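Local coordinates for thiamine pyrophosphokinase (PDB 3LM8), which catalyses the ATP-dependent pyrophosphorylation of thiamine to thiamine diphosphate, releasing AMP, and takes part in thiamine salvage, at residues 25-30 with 44-49; 95-100 with 125-130; 164-169 with 201-206. The protein carries 1 engineered substitution. All blocks are in the same frame, centred on the assembly; numbering follows the deposited sequence.

Interaction 1. Residues 25-30 with 44-49; sequences HTLWIG and IPVEAF
W28 and G30 carry the backbone bonding to V46, E47 and F49. The carbonyl O of W28 takes a hydrogen bond from V46 N at 2.8 Å. Two residues on, G30 uses both of its polar atoms on the same strand, 47-49: its N gives to E47 O at 3.2 Å, and its O receives F49 N at 2.8 Å. The polar backbone atoms of I29, between these two, bond instead to N5 and V7 of strand 3-7, and L27 pairs with T3 and N5 there, so strand 26-31 is hydrogen-bonded on both of its edges. Strands 26-31 and 47-49 are the two parallel strands of a beta-alpha-beta unit in the catalytic domain; helix 33-41 makes the crossover and sets L38 against both W28 and P45. Side chains fill in around the bonds. With CG1 of I29 between the backbone N and the carbonyl carbon (chi1 52°), its CG2 lies beside the N and meets V46 CG2 at 3.6 Å. The other branch of V46, CG1, touches L27 CD2 at 3.9 Å, the two side chains crossing at about a right angle. P45 CB rests 3.6 Å from G30 N. Beyond G30, the F49 ring meets W88 edge-to-face and lies close to the ring of Y73.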
ATOM      1  N   HIS A  25      -6.593   5.158 -16.650  1.00 18.05           N
ATOM      2  CA  HIS A  25      -7.538   5.267 -15.535  1.00 26.91           C
ATOM      3  C   HIS A  25      -6.834   5.220 -14.181  1.00 30.77           C
ATOM      4  O   HIS A  25      -7.339   4.661 -13.204  1.00 27.99           O
ATOM      5  CB  HIS A  25      -8.586   4.161 -15.627  1.00 36.99           C
ATOM      6  CG  HIS A  25      -9.431   4.248 -16.857  1.00 43.00           C
ATOM      7  ND1 HIS A  25     -10.231   5.337 -17.131  1.00 41.86           N
ATOM      8  CD2 HIS A  25      -9.585   3.394 -17.896  1.00 39.83           C
ATOM      9  CE1 HIS A  25     -10.842   5.149 -18.286  1.00 41.20           C
ATOM     10  NE2 HIS A  25     -10.468   3.979 -18.771  1.00 42.96           N
ATOM     11  N   THR A  26      -5.658   5.830 -14.139  1.00 28.18           N
ATOM     12  CA  THR A  26      -4.862   5.880 -12.932  1.00 29.43           C
ATOM     13  C   THR A  26      -4.315   7.295 -12.722  1.00 33.17           C
ATOM     14  O   THR A  26      -3.438   7.745 -13.461  1.00 31.10           O
ATOM     15  CB  THR A  26      -3.689   4.861 -13.030  1.00 31.66           C
ATOM     16  OG1 THR A  26      -4.199   3.539 -12.847  1.00 30.85           O
ATOM     17  CG2 THR A  26      -2.611   5.144 -11.979  1.00 24.21           C
ATOM     18  N   LEU A  27      -4.855   7.998 -11.728  1.00 31.21           N
ATOM     19  CA  LEU A  27      -4.396   9.348 -11.390  1.00 26.14           C
ATOM     20  C   LEU A  27      -3.284   9.222 -10.363  1.00 32.97           C
ATOM     21  O   LEU A  27      -3.274   8.290  -9.539  1.00 24.49           O
ATOM     22  CB  LEU A  27      -5.516  10.164 -10.755  1.00 31.27           C
ATOM     23  CG  LEU A  27      -6.766  10.362 -11.601  1.00 54.84           C
ATOM     24  CD1 LEU A  27      -7.977  10.571 -10.692  1.00 56.23           C
ATOM     25  CD2 LEU A  27      -6.544  11.534 -12.557  1.00 63.01           C
ATOM     26  N   TRP A  28      -2.356  10.168 -10.399  1.00 22.62           N
ATOM     27  CA  TRP A  28      -1.253  10.168  -9.452  1.00 24.46           C
ATOM     28  C   TRP A  28      -1.238  11.398  -8.548  1.00 36.43           C
ATOM     29  O   TRP A  28      -1.694  12.480  -8.926  1.00 42.29           O
ATOM     30  CB  TRP A  28       0.083  10.093 -10.179  1.00 18.11           C
ATOM     31  CG  TRP A  28       0.331   8.840 -10.947  1.00 22.37           C
ATOM     32  CD1 TRP A  28      -0.016   8.599 -12.238  1.00 17.37           C
ATOM     33  CD2 TRP A  28       1.103   7.705 -10.517  1.00 25.11           C
ATOM     34  NE1 TRP A  28       0.508   7.393 -12.654  1.00 24.12           N
ATOM     35  CE2 TRP A  28       1.197   6.824 -11.616  1.00 24.27           C
ATOM     36  CE3 TRP A  28       1.728   7.353  -9.313  1.00 21.21           C
ATOM     37  CZ2 TRP A  28       1.894   5.612 -11.550  1.00 31.35           C
ATOM     38  CZ3 TRP A  28       2.422   6.148  -9.251  1.00 17.22           C
ATOM     39  CH2 TRP A  28       2.499   5.294 -10.363  1.00 19.66           C
ATOM     40  N   ILE A  29      -0.716  11.221  -7.341  1.00 38.73           N
ATOM     41  CA  ILE A  29      -0.596  12.322  -6.399  1.00 39.21           C
ATOM     42  C   ILE A  29       0.702  12.103  -5.650  1.00 38.84           C
ATOM     43  O   ILE A  29       1.064  10.963  -5.364  1.00 29.04           O
ATOM     44  CB  ILE A  29      -1.768  12.379  -5.387  1.00 34.36           C
ATOM     45  CG1 ILE A  29      -1.949  11.027  -4.707  1.00 37.90           C
ATOM     46  CG2 ILE A  29      -3.039  12.800  -6.088  1.00 27.58           C
ATOM     47  CD1 ILE A  29      -2.986  11.049  -3.597  1.00 45.07           C
ATOM     48  N   GLY A  30       1.405  13.196  -5.362  1.00 33.08           N
ATOM     49  CA  GLY A  30       2.664  13.106  -4.651  1.00 25.41           C
ATOM     50  C   GLY A  30       2.555  13.605  -3.227  1.00 19.32           C
ATOM     51  O   GLY A  30       1.841  14.570  -2.946  1.00 14.74           O
ATOM     52  N   ILE A  44       3.635  13.263 -13.559  1.00 38.14           N
ATOM     53  CA  ILE A  44       3.272  14.523 -12.929  1.00 35.72           C
ATOM     54  C   ILE A  44       2.042  14.269 -12.048  1.00 27.58           C
ATOM     55  O   ILE A  44       1.052  13.696 -12.490  1.00 31.21           O
ATOM     56  CB  ILE A  44       2.910  15.601 -13.984  1.00 39.56           C
ATOM     57  CG1 ILE A  44       4.073  15.802 -14.962  1.00 30.23           C
ATOM     58  CG2 ILE A  44       2.565  16.912 -13.284  1.00 42.41           C
ATOM     59  CD1 ILE A  44       5.266  16.548 -14.386  1.00 25.97           C
ATOM     60  N   PRO A  45       2.100  14.690 -10.783  1.00 24.79           N
ATOM     61  CA  PRO A  45       0.978  14.498  -9.860  1.00 23.45           C
ATOM     62  C   PRO A  45      -0.170  15.444 -10.233  1.00 33.09           C
ATOM     63  O   PRO A  45       0.077  16.510 -10.792  1.00 34.49           O
ATOM     64  CB  PRO A  45       1.578  14.863  -8.500  1.00 15.34           C
ATOM     65  CG  PRO A  45       3.097  14.797  -8.725  1.00 22.16           C
ATOM     66  CD  PRO A  45       3.266  15.290 -10.111  1.00  8.56           C
ATOM     67  N   VAL A  46      -1.416  15.066  -9.939  1.00 32.40           N
ATOM     68  CA  VAL A  46      -2.540  15.947 -10.236  1.00 27.56           C
ATOM     69  C   VAL A  46      -2.593  16.898  -9.055  1.00 26.71           C
ATOM     70  O   VAL A  46      -2.855  18.091  -9.203  1.00 34.90           O
ATOM     71  CB  VAL A  46      -3.893  15.186 -10.345  1.00 20.95           C
ATOM     72  CG1 VAL A  46      -3.808  14.103 -11.421  1.00  8.57           C
ATOM     73  CG2 VAL A  46      -4.258  14.568  -9.019  1.00 28.35           C
ATOM     74  N   GLU A  47      -2.326  16.349  -7.875  1.00 36.29           N
ATOM     75  CA  GLU A  47      -2.305  17.124  -6.641  1.00 44.42           C
ATOM     76  C   GLU A  47      -1.033  16.699  -5.907  1.00 38.71           C
ATOM     77  O   GLU A  47      -0.361  15.752  -6.314  1.00 37.97           O
ATOM     78  CB  GLU A  47      -3.524  16.807  -5.755  1.00 46.76           C
ATOM     79  CG  GLU A  47      -4.871  16.704  -6.467  1.00 54.24           C
ATOM     80  CD  GLU A  47      -5.471  18.043  -6.910  1.00 47.13           C
ATOM     81  OE1 GLU A  47      -6.565  18.010  -7.528  1.00 40.79           O
ATOM     82  OE2 GLU A  47      -4.866  19.113  -6.643  1.00 23.33           O
ATOM     83  N   ALA A  48      -0.707  17.404  -4.832  1.00 31.49           N
ATOM     84  CA  ALA A  48       0.465  17.097  -4.023  1.00 22.19           C
ATOM     85  C   ALA A  48       0.157  17.516  -2.592  1.00 26.77           C
ATOM     86  O   ALA A  48      -0.409  18.584  -2.358  1.00 30.86           O
ATOM     87  CB  ALA A  48       1.698  17.850  -4.552  1.00 27.51           C
ATOM     88  N   PHE A  49       0.522  16.665  -1.640  1.00 25.30           N
ATOM     89  CA  PHE A  49       0.274  16.937  -0.227  1.00 20.54           C
ATOM     90  C   PHE A  49       1.557  17.030   0.607  1.00 31.13           C
ATOM     91  O   PHE A  49       2.538  16.324   0.357  1.00 43.60           O
ATOM     92  CB  PHE A  49      -0.624  15.852   0.366  1.00 18.60           C
ATOM     93  CG  PHE A  49      -1.967  15.751  -0.283  1.00 20.42           C
ATOM     94  CD1 PHE A  49      -2.092  15.302  -1.591  1.00 31.44           C
ATOM     95  CD2 PHE A  49      -3.122  16.075   0.429  1.00 20.65           C
ATOM     96  CE1 PHE A  49      -3.350  15.172  -2.184  1.00 35.13           C
ATOM     97  CE2 PHE A  49      -4.394  15.948  -0.157  1.00 23.40           C
ATOM     98  CZ  PHE A  49      -4.505  15.497  -1.462  1.00 28.58           C
TER

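Interaction 2. Residues 95-100 with 125-130; sequences DIIQIF and IKIRLI
I97 and I99 pair with I127 and L129 in a parallel strand-to-strand contact near the middle of the large mixed sheet. Four backbone hydrogen bonds alternate across it: I97 N gives to K126 O, R128 N to I97 O, I99 N to R128 O, and I130 N to I99 O at 2.8 Å. I99 CD1 lies alongside L129 CD2 at 4.0 Å. Strand 96-100, helix 107-122 and strand 126-131 form a beta-alpha-beta unit, and the face bearing these aliphatic chains is covered by that helix, which packs L117 on I127 and L129, and by helix 81-92. On the other face R128, its CG anti to the backbone N and its chain bent at chi3 (-67°), runs beside the extended Q98, their guanidinium and amide planes 72° apart. R128 NH1 donates to Q98 OE1 at 3.3 Å, bent at the hydrogen (138°), the donor tilted out of the amide carbonyl plane and the oxygen out of the guanidinium plane, while Q98 NE2 is taken by N5 OD1. An alanine at Q98 would probably leave R128 NH1 without this acceptor and N5 OD1 without its donor, and the guanidinium freer to turn. Next along, CE1 of the F100 ring meets I130 CB at 3.7 Å, and Y21 comes edge-to-face with the same ring.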
ATOM      1  N   ASP A  95     -11.716   2.462  -7.372  1.00 29.13           N
ATOM      2  CA  ASP A  95     -11.817   1.046  -7.041  1.00 31.67           C
ATOM      3  C   ASP A  95     -10.569   0.575  -6.306  1.00 28.72           C
ATOM      4  O   ASP A  95     -10.607  -0.370  -5.518  1.00 38.08           O
ATOM      5  CB  ASP A  95     -11.985   0.213  -8.312  1.00 37.30           C
ATOM      6  CG  ASP A  95     -13.034   0.778  -9.247  1.00 47.64           C
ATOM      7  OD1 ASP A  95     -14.213   0.888  -8.836  1.00 44.50           O
ATOM      8  OD2 ASP A  95     -12.671   1.109 -10.398  1.00 55.58           O
ATOM      9  N   ILE A  96      -9.458   1.256  -6.561  1.00 22.44           N
ATOM     10  CA  ILE A  96      -8.194   0.865  -5.968  1.00 31.39           C
ATOM     11  C   ILE A  96      -7.265   2.023  -5.653  1.00 31.93           C
ATOM     12  O   ILE A  96      -7.108   2.941  -6.448  1.00 35.30           O
ATOM     13  CB  ILE A  96      -7.424  -0.078  -6.922  1.00 32.28           C
ATOM     14  CG1 ILE A  96      -8.344  -1.205  -7.394  1.00 45.59           C
ATOM     15  CG2 ILE A  96      -6.220  -0.658  -6.219  1.00 25.52           C
ATOM     16  CD1 ILE A  96      -7.771  -2.063  -8.501  1.00 50.37           C
ATOM     17  N   ILE A  97      -6.655   1.973  -4.478  1.00 24.77           N
ATOM     18  CA  ILE A  97      -5.678   2.973  -4.107  1.00 26.88           C
ATOM     19  C   ILE A  97      -4.397   2.168  -3.955  1.00 24.73           C
ATOM     20  O   ILE A  97      -4.411   1.093  -3.358  1.00 22.99           O
ATOM     21  CB  ILE A  97      -5.997   3.662  -2.759  1.00 17.49           C
ATOM     22  CG1 ILE A  97      -7.246   4.535  -2.897  1.00 13.90           C
ATOM     23  CG2 ILE A  97      -4.829   4.537  -2.350  1.00 15.43           C
ATOM     24  CD1 ILE A  97      -7.724   5.118  -1.601  1.00 17.91           C
ATOM     25  N   GLN A  98      -3.306   2.667  -4.526  1.00  8.72           N
ATOM     26  CA  GLN A  98      -2.017   2.002  -4.419  1.00 19.00           C
ATOM     27  C   GLN A  98      -1.001   3.024  -3.942  1.00 23.68           C
ATOM     28  O   GLN A  98      -0.853   4.091  -4.534  1.00 20.16           O
ATOM     29  CB  GLN A  98      -1.612   1.394  -5.766  1.00 13.40           C
ATOM     30  CG  GLN A  98      -2.368   0.101  -6.071  1.00 21.48           C
ATOM     31  CD  GLN A  98      -2.066  -0.463  -7.451  1.00 22.71           C
ATOM     32  OE1 GLN A  98      -1.911  -1.685  -7.619  1.00 27.84           O
ATOM     33  NE2 GLN A  98      -1.995   0.421  -8.452  1.00 14.71           N
ATOM     34  N   ILE A  99      -0.310   2.694  -2.857  1.00 21.14           N
ATOM     35  CA  ILE A  99       0.660   3.605  -2.265  1.00 22.89           C
ATOM     36  C   ILE A  99       2.090   3.094  -2.330  1.00 20.30           C
ATOM     37  O   ILE A  99       2.365   1.927  -2.030  1.00 24.15           O
ATOM     38  CB  ILE A  99       0.317   3.884  -0.788  1.00 18.81           C
ATOM     39  CG1 ILE A  99      -1.175   4.234  -0.652  1.00 16.56           C
ATOM     40  CG2 ILE A  99       1.186   5.020  -0.274  1.00  9.75           C
ATOM     41  CD1 ILE A  99      -1.688   4.343   0.773  1.00 10.80           C
ATOM     42  N   PHE A 100       3.000   3.992  -2.701  1.00 13.36           N
ATOM     43  CA  PHE A 100       4.418   3.664  -2.817  1.00  7.87           C
ATOM     44  C   PHE A 100       5.242   4.572  -1.902  1.00 18.71           C
ATOM     45  O   PHE A 100       4.717   5.556  -1.365  1.00 23.83           O
ATOM     46  CB  PHE A 100       4.864   3.843  -4.272  1.00  8.31           C
ATOM     47  CG  PHE A 100       3.990   3.131  -5.255  1.00 20.07           C
ATOM     48  CD1 PHE A 100       4.369   1.899  -5.779  1.00 26.06           C
ATOM     49  CD2 PHE A 100       2.766   3.685  -5.644  1.00 14.64           C
ATOM     50  CE1 PHE A 100       3.543   1.221  -6.684  1.00 26.43           C
ATOM     51  CE2 PHE A 100       1.932   3.020  -6.545  1.00 21.21           C
ATOM     52  CZ  PHE A 100       2.324   1.782  -7.067  1.00 18.61           C
ATOM     53  N   ILE A 125     -12.662  -0.157   0.630  1.00 54.99           N
ATOM     54  CA  ILE A 125     -12.009   0.250  -0.607  1.00 39.89           C
ATOM     55  C   ILE A 125     -10.635  -0.416  -0.628  1.00 37.02           C
ATOM     56  O   ILE A 125      -9.871  -0.303   0.327  1.00 42.02           O
ATOM     57  CB  ILE A 125     -11.807   1.776  -0.681  1.00 33.02           C
ATOM     58  CG1 ILE A 125     -13.152   2.496  -0.622  1.00 35.63           C
ATOM     59  CG2 ILE A 125     -11.091   2.134  -1.974  1.00 37.54           C
ATOM     60  CD1 ILE A 125     -13.030   4.003  -0.665  1.00 39.09           C
ATOM     61  N   LYS A 126     -10.326  -1.118  -1.711  1.00 36.49           N
ATOM     62  CA  LYS A 126      -9.041  -1.787  -1.825  1.00 38.35           C
ATOM     63  C   LYS A 126      -7.893  -0.788  -1.756  1.00 35.72           C
ATOM     64  O   LYS A 126      -7.804   0.149  -2.562  1.00 25.40           O
ATOM     65  CB  LYS A 126      -8.978  -2.585  -3.127  1.00 51.05           C
ATOM     66  CG  LYS A 126      -9.904  -3.793  -3.121  1.00 60.00           C
ATOM     67  CD  LYS A 126     -10.013  -4.459  -4.481  1.00 65.11           C
ATOM     68  CE  LYS A 126     -10.899  -5.696  -4.400  1.00 68.04           C
ATOM     69  NZ  LYS A 126     -12.211  -5.393  -3.759  1.00 63.75           N
ATOM     70  N   ILE A 127      -7.028  -0.993  -0.766  1.00 37.74           N
ATOM     71  CA  ILE A 127      -5.858  -0.151  -0.544  1.00 28.77           C
ATOM     72  C   ILE A 127      -4.653  -1.073  -0.459  1.00 27.32           C
ATOM     73  O   ILE A 127      -4.480  -1.804   0.513  1.00 29.78           O
ATOM     74  CB  ILE A 127      -5.991   0.630   0.772  1.00 20.01           C
ATOM     75  CG1 ILE A 127      -7.310   1.416   0.773  1.00 22.32           C
ATOM     76  CG2 ILE A 127      -4.793   1.558   0.955  1.00  7.98           C
ATOM     77  CD1 ILE A 127      -7.547   2.221   2.039  1.00 26.60           C
ATOM     78  N   ARG A 128      -3.821  -1.050  -1.484  1.00 25.12           N
ATOM     79  CA  ARG A 128      -2.646  -1.916  -1.521  1.00 23.45           C
ATOM     80  C   ARG A 128      -1.385  -1.095  -1.316  1.00 25.56           C
ATOM     81  O   ARG A 128      -1.243  -0.039  -1.922  1.00 26.62           O
ATOM     82  CB  ARG A 128      -2.599  -2.633  -2.880  1.00 25.01           C
ATOM     83  CG  ARG A 128      -1.291  -3.317  -3.183  1.00 39.44           C
ATOM     84  CD  ARG A 128      -1.290  -3.953  -4.571  1.00 38.64           C
ATOM     85  NE  ARG A 128      -2.224  -5.069  -4.681  1.00 37.97           N
ATOM     86  CZ  ARG A 128      -3.353  -5.035  -5.379  1.00 41.34           C
ATOM     87  NH1 ARG A 128      -3.704  -3.940  -6.042  1.00 41.29           N
ATOM     88  NH2 ARG A 128      -4.136  -6.103  -5.415  1.00 43.02           N
ATOM     89  N   LEU A 129      -0.485  -1.555  -0.450  1.00 31.48           N
ATOM     90  CA  LEU A 129       0.771  -0.825  -0.230  1.00 30.07           C
ATOM     91  C   LEU A 129       1.810  -1.541  -1.064  1.00 34.17           C
ATOM     92  O   LEU A 129       1.828  -2.765  -1.098  1.00 42.42           O
ATOM     93  CB  LEU A 129       1.208  -0.854   1.236  1.00 20.77           C
ATOM     94  CG  LEU A 129       0.216  -0.572   2.372  1.00 30.71           C
ATOM     95  CD1 LEU A 129       1.010  -0.560   3.680  1.00 14.50           C
ATOM     96  CD2 LEU A 129      -0.519   0.755   2.166  1.00 40.84           C
ATOM     97  N   ILE A 130       2.681  -0.792  -1.730  1.00 27.02           N
ATOM     98  CA  ILE A 130       3.691  -1.422  -2.579  1.00 22.43           C
ATOM     99  C   ILE A 130       5.107  -0.857  -2.504  1.00 27.75           C
ATOM    100  O   ILE A 130       5.309   0.362  -2.489  1.00 33.89           O
ATOM    101  CB  ILE A 130       3.306  -1.334  -4.059  1.00 29.62           C
ATOM    102  CG1 ILE A 130       1.887  -1.855  -4.277  1.00 27.36           C
ATOM    103  CG2 ILE A 130       4.324  -2.107  -4.890  1.00 31.28           C
ATOM    104  CD1 ILE A 130       1.419  -1.703  -5.707  1.00 23.24           C
TER

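Interaction 3. Residues 164-169 with 201-206; sequences IHELTL and SFVKGI. Engineered in segment 201-206: V203 (natural residue Ala).
CG of F202 sits between its own backbone N and carbonyl carbon (chi1 47°), and I164 crosses this side chain obliquely, with I164 CG2 3.6 Å from F202 CB. A chi1 of 175° puts L167 CG anti to the backbone N, and chi2 near 60° then places L167 CD1 4.1 Å from F202 CD1, so the aromatic residue has an aliphatic neighbour from each of the two short strands of 164-169. The two chains run antiparallel, and their backbones are bonded beside these side chains. V203 N gives to H165 O at 2.8 Å and H165 N to K204 O at 3.1 Å; past the corner in the chain, T168 N gives to S201 O at 2.7 Å. The hydroxyl of T168 is engaged elsewhere, with N178 N. H165 and K204 lie side by side, CD of the lysine over one face of the imidazole, toward its rim; that ring meets H180 edge-to-face. V203, an engineered residue, puts CG2 3.7 Å from H165 CB and also against the side chain of E166. At G205 phi is positive, and the backbone angles by themselves call for glycine. E166 and L167 both face C179, a G1 beta bulge, where the chain enters the four-stranded antiparallel sheet of the vitamin B1 binding domain; L167 packs on L176 and C188, two residues lining the thiamine pocket.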
ATOM      1  N   ILE A 164      -8.352 -14.198  14.441  1.00 48.78           N
ATOM      2  CA  ILE A 164      -8.966 -14.498  13.154  1.00 48.62           C
ATOM      3  C   ILE A 164      -9.758 -15.786  13.347  1.00 39.90           C
ATOM      4  O   ILE A 164      -9.235 -16.762  13.887  1.00 39.34           O
ATOM      5  CB  ILE A 164      -7.908 -14.712  12.053  1.00 40.18           C
ATOM      6  CG1 ILE A 164      -7.010 -13.474  11.951  1.00 31.23           C
ATOM      7  CG2 ILE A 164      -8.601 -15.015  10.724  1.00 28.21           C
ATOM      8  CD1 ILE A 164      -7.747 -12.204  11.599  1.00 30.65           C
ATOM      9  N   HIS A 165     -11.013 -15.786  12.907  1.00 39.15           N
ATOM     10  CA  HIS A 165     -11.878 -16.951  13.072  1.00 39.30           C
ATOM     11  C   HIS A 165     -12.223 -17.689  11.799  1.00 39.07           C
ATOM     12  O   HIS A 165     -12.593 -17.082  10.798  1.00 45.15           O
ATOM     13  CB  HIS A 165     -13.174 -16.541  13.776  1.00 41.43           C
ATOM     14  CG  HIS A 165     -12.962 -16.060  15.175  1.00 49.69           C
ATOM     15  ND1 HIS A 165     -12.240 -14.923  15.467  1.00 56.73           N
ATOM     16  CD2 HIS A 165     -13.338 -16.583  16.365  1.00 50.80           C
ATOM     17  CE1 HIS A 165     -12.176 -14.767  16.777  1.00 54.56           C
ATOM     18  NE2 HIS A 165     -12.835 -15.762  17.345  1.00 58.25           N
ATOM     19  N   GLU A 166     -12.107 -19.011  11.864  1.00 37.42           N
ATOM     20  CA  GLU A 166     -12.413 -19.896  10.744  1.00 31.20           C
ATOM     21  C   GLU A 166     -11.651 -19.578   9.455  1.00 32.55           C
ATOM     22  O   GLU A 166     -12.247 -19.447   8.384  1.00 37.99           O
ATOM     23  CB  GLU A 166     -13.924 -19.887  10.474  1.00 18.68           C
ATOM     24  CG  GLU A 166     -14.769 -20.440  11.609  1.00 34.03           C
ATOM     25  CD  GLU A 166     -16.260 -20.440  11.279  1.00 46.28           C
ATOM     26  OE1 GLU A 166     -16.621 -20.836  10.146  1.00 54.01           O
ATOM     27  OE2 GLU A 166     -17.073 -20.055  12.151  1.00 35.87           O
ATOM     28  N   LEU A 167     -10.329 -19.470   9.570  1.00 29.71           N
ATOM     29  CA  LEU A 167      -9.476 -19.179   8.426  1.00 27.83           C
ATOM     30  C   LEU A 167      -9.257 -20.438   7.605  1.00 34.86           C
ATOM     31  O   LEU A 167      -8.837 -21.468   8.134  1.00 43.74           O
ATOM     32  CB  LEU A 167      -8.112 -18.646   8.887  1.00 25.90           C
ATOM     33  CG  LEU A 167      -7.062 -18.408   7.784  1.00 16.45           C
ATOM     34  CD1 LEU A 167      -7.586 -17.392   6.786  1.00 12.86           C
ATOM     35  CD2 LEU A 167      -5.758 -17.902   8.389  1.00  6.86           C
ATOM     36  N   THR A 168      -9.540 -20.347   6.311  1.00 35.37           N
ATOM     37  CA  THR A 168      -9.364 -21.467   5.401  1.00 39.77           C
ATOM     38  C   THR A 168      -8.467 -21.062   4.246  1.00 37.91           C
ATOM     39  O   THR A 168      -8.655 -20.010   3.637  1.00 32.86           O
ATOM     40  CB  THR A 168     -10.715 -21.942   4.842  1.00 42.24           C
ATOM     41  OG1 THR A 168     -11.471 -22.562   5.891  1.00 42.19           O
ATOM     42  CG2 THR A 168     -10.503 -22.932   3.694  1.00 35.77           C
ATOM     43  N   LEU A 169      -7.487 -21.902   3.950  1.00 36.17           N
ATOM     44  CA  LEU A 169      -6.552 -21.636   2.864  1.00 37.25           C
ATOM     45  C   LEU A 169      -6.590 -22.777   1.851  1.00 44.40           C
ATOM     46  O   LEU A 169      -6.517 -23.948   2.219  1.00 45.85           O
ATOM     47  CB  LEU A 169      -5.138 -21.476   3.427  1.00 21.63           C
ATOM     48  CG  LEU A 169      -4.993 -20.393   4.492  1.00 16.74           C
ATOM     49  CD1 LEU A 169      -3.583 -20.411   5.035  1.00 15.36           C
ATOM     50  CD2 LEU A 169      -5.313 -19.036   3.905  1.00 21.68           C
ATOM     51  N   SER A 201     -10.194 -17.476   3.382  1.00 18.89           N
ATOM     52  CA  SER A 201     -11.389 -16.865   3.934  1.00 23.13           C
ATOM     53  C   SER A 201     -11.466 -17.089   5.438  1.00 31.10           C
ATOM     54  O   SER A 201     -10.913 -18.050   5.979  1.00 30.60           O
ATOM     55  CB  SER A 201     -12.637 -17.422   3.236  1.00 27.49           C
ATOM     56  OG  SER A 201     -12.548 -18.821   3.064  1.00 38.70           O
ATOM     57  N   PHE A 202     -12.144 -16.168   6.105  1.00 43.70           N
ATOM     58  CA  PHE A 202     -12.312 -16.198   7.549  1.00 41.68           C
ATOM     59  C   PHE A 202     -13.593 -15.426   7.857  1.00 38.06           C
ATOM     60  O   PHE A 202     -14.016 -14.563   7.081  1.00 39.53           O
ATOM     61  CB  PHE A 202     -11.091 -15.559   8.238  1.00 37.69           C
ATOM     62  CG  PHE A 202     -10.671 -14.243   7.635  1.00 36.72           C
ATOM     63  CD1 PHE A 202     -10.095 -14.196   6.368  1.00 25.30           C
ATOM     64  CD2 PHE A 202     -10.917 -13.042   8.307  1.00 36.12           C
ATOM     65  CE1 PHE A 202      -9.783 -12.987   5.779  1.00 17.15           C
ATOM     66  CE2 PHE A 202     -10.600 -11.820   7.719  1.00 26.73           C
ATOM     67  CZ  PHE A 202     -10.035 -11.794   6.450  1.00 28.18           C
ATOM     68  N   VAL A 203     -14.211 -15.728   8.988  1.00 31.76           N
ATOM     69  CA  VAL A 203     -15.462 -15.077   9.329  1.00 35.22           C
ATOM     70  C   VAL A 203     -15.399 -13.856  10.244  1.00 32.20           C
ATOM     71  O   VAL A 203     -16.281 -12.998  10.186  1.00 40.05           O
ATOM     72  CB  VAL A 203     -16.425 -16.112   9.926  1.00 41.14           C
ATOM     73  CG1 VAL A 203     -16.678 -17.205   8.891  1.00 32.71           C
ATOM     74  CG2 VAL A 203     -15.833 -16.710  11.205  1.00 38.21           C
ATOM     75  N   LYS A 204     -14.361 -13.767  11.071  1.00 32.04           N
ATOM     76  CA  LYS A 204     -14.233 -12.648  11.995  1.00 33.22           C
ATOM     77  C   LYS A 204     -12.794 -12.133  12.133  1.00 35.56           C
ATOM     78  O   LYS A 204     -11.835 -12.907  12.074  1.00 44.79           O
ATOM     79  CB  LYS A 204     -14.774 -13.073  13.366  1.00 43.50           C
ATOM     80  CG  LYS A 204     -15.001 -11.924  14.346  1.00 52.36           C
ATOM     81  CD  LYS A 204     -15.632 -12.426  15.646  1.00 52.78           C
ATOM     82  CE  LYS A 204     -16.135 -11.277  16.500  1.00 50.99           C
ATOM     83  NZ  LYS A 204     -17.249 -10.556  15.821  1.00 48.43           N
ATOM     84  N   GLY A 205     -12.654 -10.820  12.326  1.00 35.31           N
ATOM     85  CA  GLY A 205     -11.336 -10.223  12.471  1.00 25.73           C
ATOM     86  C   GLY A 205     -10.828  -9.423  11.277  1.00 29.80           C
ATOM     87  O   GLY A 205     -11.523  -9.221  10.278  1.00 20.78           O
ATOM     88  N   ILE A 206      -9.592  -8.958  11.393  1.00 49.07           N
ATOM     89  CA  ILE A 206      -8.945  -8.175  10.347  1.00 50.34           C
ATOM     90  C   ILE A 206      -7.676  -8.910   9.969  1.00 43.47           C
ATOM     91  O   ILE A 206      -6.799  -9.119  10.802  1.00 37.54           O
ATOM     92  CB  ILE A 206      -8.566  -6.783  10.863  1.00 56.65           C
ATOM     93  CG1 ILE A 206      -9.820  -6.078  11.374  1.00 64.81           C
ATOM     94  CG2 ILE A 206      -7.894  -5.974   9.763  1.00 50.05           C
ATOM     95  CD1 ILE A 206      -9.522  -4.853  12.192  1.00 71.29           C
TER

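Overall arrangement
The three contacts follow one another along the chain, each closing before the next opens. Interactions 1 and 2 belong to the catalytic domain and to one mixed sheet, with strand 3-7 lying between strands 26-31 and 96-100. Their centres are about 14 Å apart, and they touch where W28 CZ3 packs 4.2 Å from F100 CE2. Interaction 3 lies in the vitamin B1 binding domain, in and beside the antiparallel sheet, its centre about 22 Å from that of interaction 2 and about 35 Å from that of interaction 1. The larger sheet runs on through strands 134-139 and 207-212, linking the parallel part to the thiamine-binding part.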